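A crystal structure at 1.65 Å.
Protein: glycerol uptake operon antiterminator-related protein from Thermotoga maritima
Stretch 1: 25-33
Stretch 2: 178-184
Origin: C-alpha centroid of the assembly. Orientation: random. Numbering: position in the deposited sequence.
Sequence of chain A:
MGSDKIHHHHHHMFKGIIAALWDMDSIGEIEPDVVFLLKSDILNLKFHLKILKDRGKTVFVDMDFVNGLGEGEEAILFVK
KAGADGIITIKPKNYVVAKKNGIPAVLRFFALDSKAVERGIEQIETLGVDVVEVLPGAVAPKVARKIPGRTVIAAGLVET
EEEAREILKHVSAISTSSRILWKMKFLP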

# COMPACT_ATOMS: atom_id res chain seq x y z
N ASP A 25 -4.30 0.23 -18.72
CA ASP A 25 -4.38 0.22 -20.19
C ASP A 25 -2.95 0.16 -20.72
O ASP A 25 -2.62 -0.77 -21.46
N SER A 26 -2.12 1.11 -20.33
CA SER A 26 -0.73 1.13 -20.78
C SER A 26 0.10 0.82 -19.57
O SER A 26 0.12 1.61 -18.62
N ILE A 27 0.76 -0.34 -19.58
CA ILE A 27 1.47 -0.82 -18.40
C ILE A 27 2.96 -0.93 -18.63
O ILE A 27 3.72 -0.41 -17.84
N GLY A 28 3.39 -1.62 -19.69
CA GLY A 28 4.81 -1.84 -19.92
C GLY A 28 5.41 -2.81 -18.91
O GLY A 28 4.66 -3.50 -18.22
N GLU A 29 6.73 -2.86 -18.81
CA GLU A 29 7.42 -3.74 -17.89
C GLU A 29 7.26 -3.23 -16.48
O GLU A 29 7.37 -2.03 -16.22
N ILE A 30 7.04 -4.14 -15.54
CA ILE A 30 6.98 -3.83 -14.13
C ILE A 30 8.10 -4.60 -13.44
O ILE A 30 8.00 -5.83 -13.25
N GLU A 31 9.20 -3.91 -13.14
CA GLU A 31 10.32 -4.58 -12.50
C GLU A 31 10.05 -5.06 -11.05
O GLU A 31 10.44 -6.18 -10.73
N PRO A 32 9.45 -4.22 -10.19
CA PRO A 32 9.19 -4.63 -8.80
C PRO A 32 8.37 -5.92 -8.65
O PRO A 32 7.45 -6.16 -9.44
N ASP A 33 8.68 -6.71 -7.60
CA ASP A 33 7.97 -7.94 -7.34
C ASP A 33 6.58 -7.69 -6.74
O ASP A 33 5.66 -8.52 -6.92
N SER A 178 6.63 5.70 -10.54
CA SER A 178 7.75 6.16 -11.38
C SER A 178 8.59 5.00 -11.95
O SER A 178 9.25 4.27 -11.22
N ARG A 179 8.54 4.86 -13.27
CA ARG A 179 9.25 3.82 -13.94
C ARG A 179 10.75 3.98 -13.75
O ARG A 179 11.48 3.01 -13.73
N ILE A 180 11.21 5.23 -13.60
CA ILE A 180 12.62 5.45 -13.35
C ILE A 180 13.02 4.87 -12.00
O ILE A 180 14.02 4.18 -11.90
N LEU A 181 12.21 5.12 -10.97
CA LEU A 181 12.51 4.55 -9.66
C LEU A 181 12.41 3.03 -9.64
O LEU A 181 13.18 2.35 -8.91
N TRP A 182 11.56 2.47 -10.47
CA TRP A 182 11.43 0.99 -10.55
C TRP A 182 12.76 0.33 -10.95
O TRP A 182 13.02 -0.82 -10.59
N LYS A 183 13.59 1.08 -11.66
CA LYS A 183 14.84 0.56 -12.22
C LYS A 183 16.03 0.79 -11.32
O LYS A 183 17.10 0.29 -11.62
N MSE A 184 15.89 1.57 -10.25
CA MSE A 184 17.10 2.11 -9.59
C MSE A 184 17.91 1.00 -8.93
O MSE A 184 17.34 -0.02 -8.54

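A short, weakly bonded helix meets an irregular loop here, and one large ring lies at the heart of the contact. Ser178 stays out of the interface but sets up the turn: its side chain (chi1 t) caps the helix, OG accepting from Leu181 N at 3.2 Å. Arg179 leaves its backbone sideways, with chi1 at -91° and chi2 p, yet its end comes nearer to the loop. There Arg179 NH2 donates almost straight to Ile27 O (3.1 Å), which lies at the guanidinium edge. Water 2 accepts from Arg179 NE (2.8 Å) and donates to Ile27 O (2.6 Å) and Glu29 O (2.9 Å), so two carbonyls of a loop without regular structure, Ile27 O and Glu29 O, find partners. Ile180 points away, and Leu181 is out of reach.

Trp182, chi1 m, points toward the loop and is the most covered residue of the contact. Pro32 lies over one face, its CG 4.1 Å from the centroid of the five-membered ring in a CH-pi contact; Ile30 CG2 covers the same face. Glu29 O approaches the edge, 3.4 Å from Trp182 CZ3.

Lys183, also chi1 m, is exposed and starts sideways, but its end comes nearer and NZ forms a salt bridge with Glu31 OE2 (2.8 Å). Water 3 joins Glu31 OE1, Lys183 NZ and Arg179 O. The rule is an apolar ring center with charged, hydrated margins.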

# COMPACT_ATOMS: atom_id res chain seq x y z
CB ASP A 25 -5.14 1.44 -20.73
CG ASP A 25 -5.50 1.31 -22.23
OD1 ASP A 25 -4.69 0.77 -23.02
OD2 ASP A 25 -6.57 1.73 -22.72
CB SER A 26 -0.35 2.50 -21.37
OG SER A 26 -1.21 2.88 -22.42
CB ILE A 27 0.91 -2.18 -17.96
CG1 ILE A 27 -0.61 -2.07 -17.71
CG2 ILE A 27 1.59 -2.64 -16.71
CD1 ILE A 27 -1.26 -3.42 -17.36
CB GLU A 29 8.92 -3.83 -18.22
CG GLU A 29 9.75 -4.66 -17.25
CD GLU A 29 9.36 -6.15 -17.29
OE1 GLU A 29 8.77 -6.56 -18.31
OE2 GLU A 29 9.67 -6.91 -16.34
CB ILE A 30 5.58 -4.20 -13.51
CG1 ILE A 30 4.44 -3.47 -14.23
CG2 ILE A 30 5.60 -3.89 -12.00
CD1 ILE A 30 3.02 -4.00 -13.89
CB GLU A 31 11.59 -3.74 -12.60
CG GLU A 31 12.09 -3.57 -14.04
CD GLU A 31 11.57 -2.32 -14.73
OE1 GLU A 31 10.67 -1.63 -14.20
OE2 GLU A 31 12.07 -2.04 -15.85
CB PRO A 32 8.45 -3.41 -8.23
CG PRO A 32 8.98 -2.23 -8.99
CD PRO A 32 9.04 -2.82 -10.40
CB ASP A 33 8.74 -8.81 -6.34
CG ASP A 33 10.03 -9.37 -6.91
OD1 ASP A 33 10.10 -9.69 -8.11
OD2 ASP A 33 11.03 -9.50 -6.20
CB SER A 178 8.65 7.14 -10.60
OG SER A 178 9.89 7.32 -11.26
CB ARG A 179 8.89 3.86 -15.44
CG ARG A 179 7.71 2.96 -15.79
CD ARG A 179 6.45 3.23 -15.03
NE ARG A 179 5.33 2.45 -15.60
CZ ARG A 179 4.07 2.53 -15.18
NH1 ARG A 179 3.73 3.35 -14.18
NH2 ARG A 179 3.12 1.77 -15.76
CB ILE A 180 12.92 6.97 -13.37
CG1 ILE A 180 12.82 7.48 -14.80
CG2 ILE A 180 14.27 7.25 -12.75
CD1 ILE A 180 12.52 9.00 -14.91
CB LEU A 181 11.62 5.14 -8.55
CG LEU A 181 11.78 6.65 -8.33
CD1 LEU A 181 10.86 7.13 -7.20
CD2 LEU A 181 13.25 6.99 -8.05
CB TRP A 182 10.37 0.57 -11.53
CG TRP A 182 8.95 0.94 -11.17
CD1 TRP A 182 8.51 1.62 -10.07
CD2 TRP A 182 7.79 0.66 -11.96
NE1 TRP A 182 7.15 1.78 -10.13
CE2 TRP A 182 6.68 1.21 -11.28
CE3 TRP A 182 7.57 0.01 -13.19
CZ2 TRP A 182 5.38 1.09 -11.76
CZ3 TRP A 182 6.29 -0.09 -13.67
CH2 TRP A 182 5.21 0.45 -12.97
CB LYS A 183 15.09 1.21 -13.58
CG LYS A 183 14.15 0.78 -14.67
CD LYS A 183 14.47 1.48 -15.98
CE LYS A 183 13.29 1.52 -16.93
NZ LYS A 183 12.79 0.17 -17.33
CB MSE A 184 16.71 3.21 -8.59
CG MSE A 184 16.01 2.70 -7.40
SE MSE A 184 15.46 4.29 -6.25
CE MSE A 184 17.15 4.73 -5.68
O HOH W 1 0.07 2.10 -15.72
O HOH W 2 6.12 0.34 -17.34
O HOH W 3 10.65 0.73 -15.28